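Local coordinates for putative flagellar motor switch protein FliN (Thermotoga maritima, PDB 1O6A) that probably forms part of the switch complex (C-ring) of the bacterial flagellar motor, which sets the direction of rotation, at residues 53-58 with 81-86. Sequence-based numbering, arbitrary orientation. Where two conformers were deposited one is given.
Sequences GEPVDI and ITEIVS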
ATOM      1  N   GLY A  53     -11.422  -8.732  -8.944  1.00 17.66           N
ATOM      2  CA  GLY A  53     -11.242 -10.144  -8.736  1.00 15.62           C
ATOM      3  C   GLY A  53      -9.911 -10.479  -8.094  1.00 14.83           C
ATOM      4  O   GLY A  53      -9.741 -11.607  -7.651  1.00 14.96           O
ATOM      5  N   GLU A  54      -8.980  -9.520  -8.024  1.00 12.63           N
ATOM      6  CA  GLU A  54      -7.694  -9.770  -7.364  1.00 15.42           C
ATOM      7  C   GLU A  54      -7.657  -9.242  -5.954  1.00 15.56           C
ATOM      8  O   GLU A  54      -8.348  -8.270  -5.633  1.00 16.07           O
ATOM      9  CB  GLU A  54      -6.561  -9.152  -8.124  1.00 15.54           C
ATOM     10  CG  GLU A  54      -6.336  -9.734  -9.503  1.00 19.55           C
ATOM     11  CD  GLU A  54      -4.996  -9.290 -10.047  1.00 24.23           C
ATOM     12  OE1 GLU A  54      -4.904  -8.100 -10.429  1.00 13.53           O
ATOM     13  OE2 GLU A  54      -4.042 -10.106 -10.091  1.00 20.34           O
ATOM     14  N   PRO A  55      -6.850  -9.873  -5.100  1.00 12.16           N
ATOM     15  CA  PRO A  55      -6.693  -9.422  -3.719  1.00 14.26           C
ATOM     16  C   PRO A  55      -5.726  -8.230  -3.611  1.00 14.33           C
ATOM     17  O   PRO A  55      -5.021  -7.934  -4.584  1.00 18.72           O
ATOM     18  CB  PRO A  55      -6.071 -10.657  -3.042  1.00 15.69           C
ATOM     19  CG  PRO A  55      -5.229 -11.275  -4.137  1.00 13.51           C
ATOM     20  CD  PRO A  55      -6.052 -11.082  -5.375  1.00 15.29           C
ATOM     21  N   VAL A  56      -5.731  -7.546  -2.479  1.00 13.05           N
ATOM     22  CA  VAL A  56      -4.794  -6.448  -2.231  1.00 13.51           C
ATOM     23  C   VAL A  56      -3.476  -7.039  -1.780  1.00 12.16           C
ATOM     24  O   VAL A  56      -3.424  -8.193  -1.313  1.00 13.95           O
ATOM     25  CB  VAL A  56      -5.299  -5.435  -1.182  1.00 13.03           C
ATOM     26  CG1 VAL A  56      -6.570  -4.787  -1.699  1.00 22.23           C
ATOM     27  CG2 VAL A  56      -5.478  -6.047   0.175  1.00 20.48           C
ATOM     28  N   ASP A  57      -2.420  -6.288  -1.966  1.00 14.75           N
ATOM     29  CA  ASP A  57      -1.093  -6.765  -1.608  1.00 14.07           C
ATOM     30  C   ASP A  57      -0.658  -6.339  -0.207  1.00 14.85           C
ATOM     31  O   ASP A  57      -0.908  -5.210   0.209  1.00 16.33           O
ATOM     32  CB  ASP A  57      -0.071  -6.239  -2.596  1.00 15.08           C
ATOM     33  CG  ASP A  57      -0.450  -6.595  -4.030  1.00 25.81           C
ATOM     34  OD1 ASP A  57      -0.639  -7.807  -4.274  1.00 17.67           O
ATOM     35  OD2 ASP A  57      -0.721  -5.742  -4.904  1.00 22.25           O
ATOM     36  N   ILE A  58       0.070  -7.227   0.473  1.00 14.62           N
ATOM     37  CA  ILE A  58       0.509  -6.963   1.835  1.00 12.15           C
ATOM     38  C   ILE A  58       2.007  -7.089   1.872  1.00 12.31           C
ATOM     39  O   ILE A  58       2.529  -8.154   1.584  1.00 13.15           O
ATOM     40  CB  ILE A  58      -0.098  -7.994   2.802  1.00 12.93           C
ATOM     41  CG1 ILE A  58      -1.629  -7.953   2.735  1.00 15.38           C
ATOM     42  CG2 ILE A  58       0.395  -7.760   4.218  1.00 15.02           C
ATOM     43  CD1 ILE A  58      -2.252  -9.198   3.249  1.00 20.28           C
ATOM     44  N   ILE A  81      -6.063 -12.086   5.516  1.00 15.64           N
ATOM     45  CA  ILE A  81      -5.106 -12.776   4.653  0.50 14.87           C
ATOM     46  C   ILE A  81      -5.813 -13.911   3.886  1.00 14.51           C
ATOM     47  O   ILE A  81      -6.448 -14.790   4.490  1.00 15.27           O
ATOM     48  CB  ILE A  81      -3.921 -13.305   5.503  0.50 13.26           C
ATOM     49  CG1 ILE A  81      -3.040 -12.127   5.933  0.50 17.12           C
ATOM     50  CG2 ILE A  81      -3.106 -14.357   4.760  0.50 15.52           C
ATOM     51  CD1 ILE A  81      -2.050 -12.460   7.019  0.50 16.02           C
ATOM     52  N   THR A  82      -5.670 -13.892   2.568  1.00 14.37           N
ATOM     53  CA  THR A  82      -6.185 -14.937   1.687  1.00 14.66           C
ATOM     54  C   THR A  82      -5.074 -15.761   1.027  1.00 17.75           C
ATOM     55  O   THR A  82      -5.328 -16.837   0.539  1.00 16.03           O
ATOM     56  CB  THR A  82      -7.086 -14.375   0.624  1.00 15.55           C
ATOM     57  OG1 THR A  82      -6.388 -13.413  -0.198  1.00 15.75           O
ATOM     58  CG2 THR A  82      -8.284 -13.623   1.242  1.00 19.11           C
ATOM     59  N   GLU A  83      -3.863 -15.219   0.942  1.00 13.16           N
ATOM     60  CA  GLU A  83      -2.732 -15.905   0.346  1.00 14.87           C
ATOM     61  C   GLU A  83      -1.511 -15.509   1.169  1.00 14.50           C
ATOM     62  O   GLU A  83      -1.319 -14.350   1.490  1.00 13.84           O
ATOM     63  CB  GLU A  83      -2.489 -15.504  -1.116  1.00 16.31           C
ATOM     64  CG  GLU A  83      -3.613 -15.824  -2.090  1.00 22.08           C
ATOM     65  CD  GLU A  83      -3.395 -15.178  -3.443  1.00 32.42           C
ATOM     66  OE1 GLU A  83      -2.221 -15.019  -3.856  1.00 28.08           O
ATOM     67  OE2 GLU A  83      -4.391 -14.783  -4.073  1.00 28.77           O
ATOM     68  N   ILE A  84      -0.685 -16.456   1.523  1.00 14.67           N
ATOM     69  CA  ILE A  84       0.562 -16.074   2.229  1.00 14.38           C
ATOM     70  C   ILE A  84       1.674 -17.072   1.971  1.00 18.19           C
ATOM     71  O   ILE A  84       1.408 -18.227   1.788  1.00 16.18           O
ATOM     72  CB  ILE A  84       0.263 -15.862   3.719  1.00 14.09           C
ATOM     73  CG1 ILE A  84       1.444 -15.203   4.438  1.00 17.23           C
ATOM     74  CG2 ILE A  84      -0.163 -17.198   4.400  1.00 19.39           C
ATOM     75  CD1 ILE A  84       1.066 -14.665   5.796  1.00 19.10           C
ATOM     76  N   VAL A  85       2.931 -16.608   1.939  1.00 15.82           N
ATOM     77  CA  VAL A  85       4.061 -17.524   1.807  1.00 18.04           C
ATOM     78  C   VAL A  85       4.300 -18.229   3.131  1.00 18.71           C
ATOM     79  O   VAL A  85       3.806 -17.799   4.191  1.00 16.72           O
ATOM     80  CB  VAL A  85       5.321 -16.804   1.331  1.00 15.23           C
ATOM     81  CG1 VAL A  85       5.139 -16.155  -0.036  1.00 19.74           C
ATOM     82  CG2 VAL A  85       5.773 -15.776   2.328  1.00 17.81           C
ATOM     83  N   SER A  86       5.061 -19.316   3.091  1.00 18.58           N
ATOM     84  CA  SER A  86       5.378 -20.066   4.317  1.00 19.67           C
ATOM     85  C   SER A  86       6.176 -19.195   5.304  1.00 19.18           C
ATOM     86  O   SER A  86       6.853 -18.240   4.892  1.00 19.62           O
ATOM     87  CB  SER A  86       6.172 -21.327   4.006  1.00 20.96           C
ATOM     88  OG  SER A  86       7.498 -20.984   3.639  1.00 22.81           O
TER
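P55 and T82, whose CA atoms stand 7.7 Å apart, and I58 and I81, at 8.6 Å, are the closest CA pairings between 53-58 and 81-86; no hydrogen bond joins the two segments, and side chains alone bridge them. At one end the P55 ring does the work. Its CG lies 3.6 Å from carboxylate oxygen OE2 of E83, while its CB faces the T82 hydroxyl, 4.0 Å from OG1. E83 runs extended beyond CG and crosses the proline at about a right angle; CG set anti to its own carbonyl carbon (chi1 -62°) starts the chain on that path. The same OE2 makes a salt bridge to R67, so the carboxylate is held by the intervening strand as it borders the ring. That strand, 63-73, separates 56-60 from 76-84 in the antiparallel sheet of this FliN C-terminal domain. T82 and E83 both sit opposite R67 in a classic beta bulge, and the chain turns a corner at T82. Farther along, the contact becomes apolar and buried: in one of two modelled I81 conformers, and so with less certainty, the I58 side chain crosses I81 at about a right angle, its CD1 meeting I81 CG1 at 4.1 Å. V79 also packs on I58 from this chain, whereas I46 and M40 of the second subunit touch I58 and I81 respectively, carrying this patch into the dimer interface.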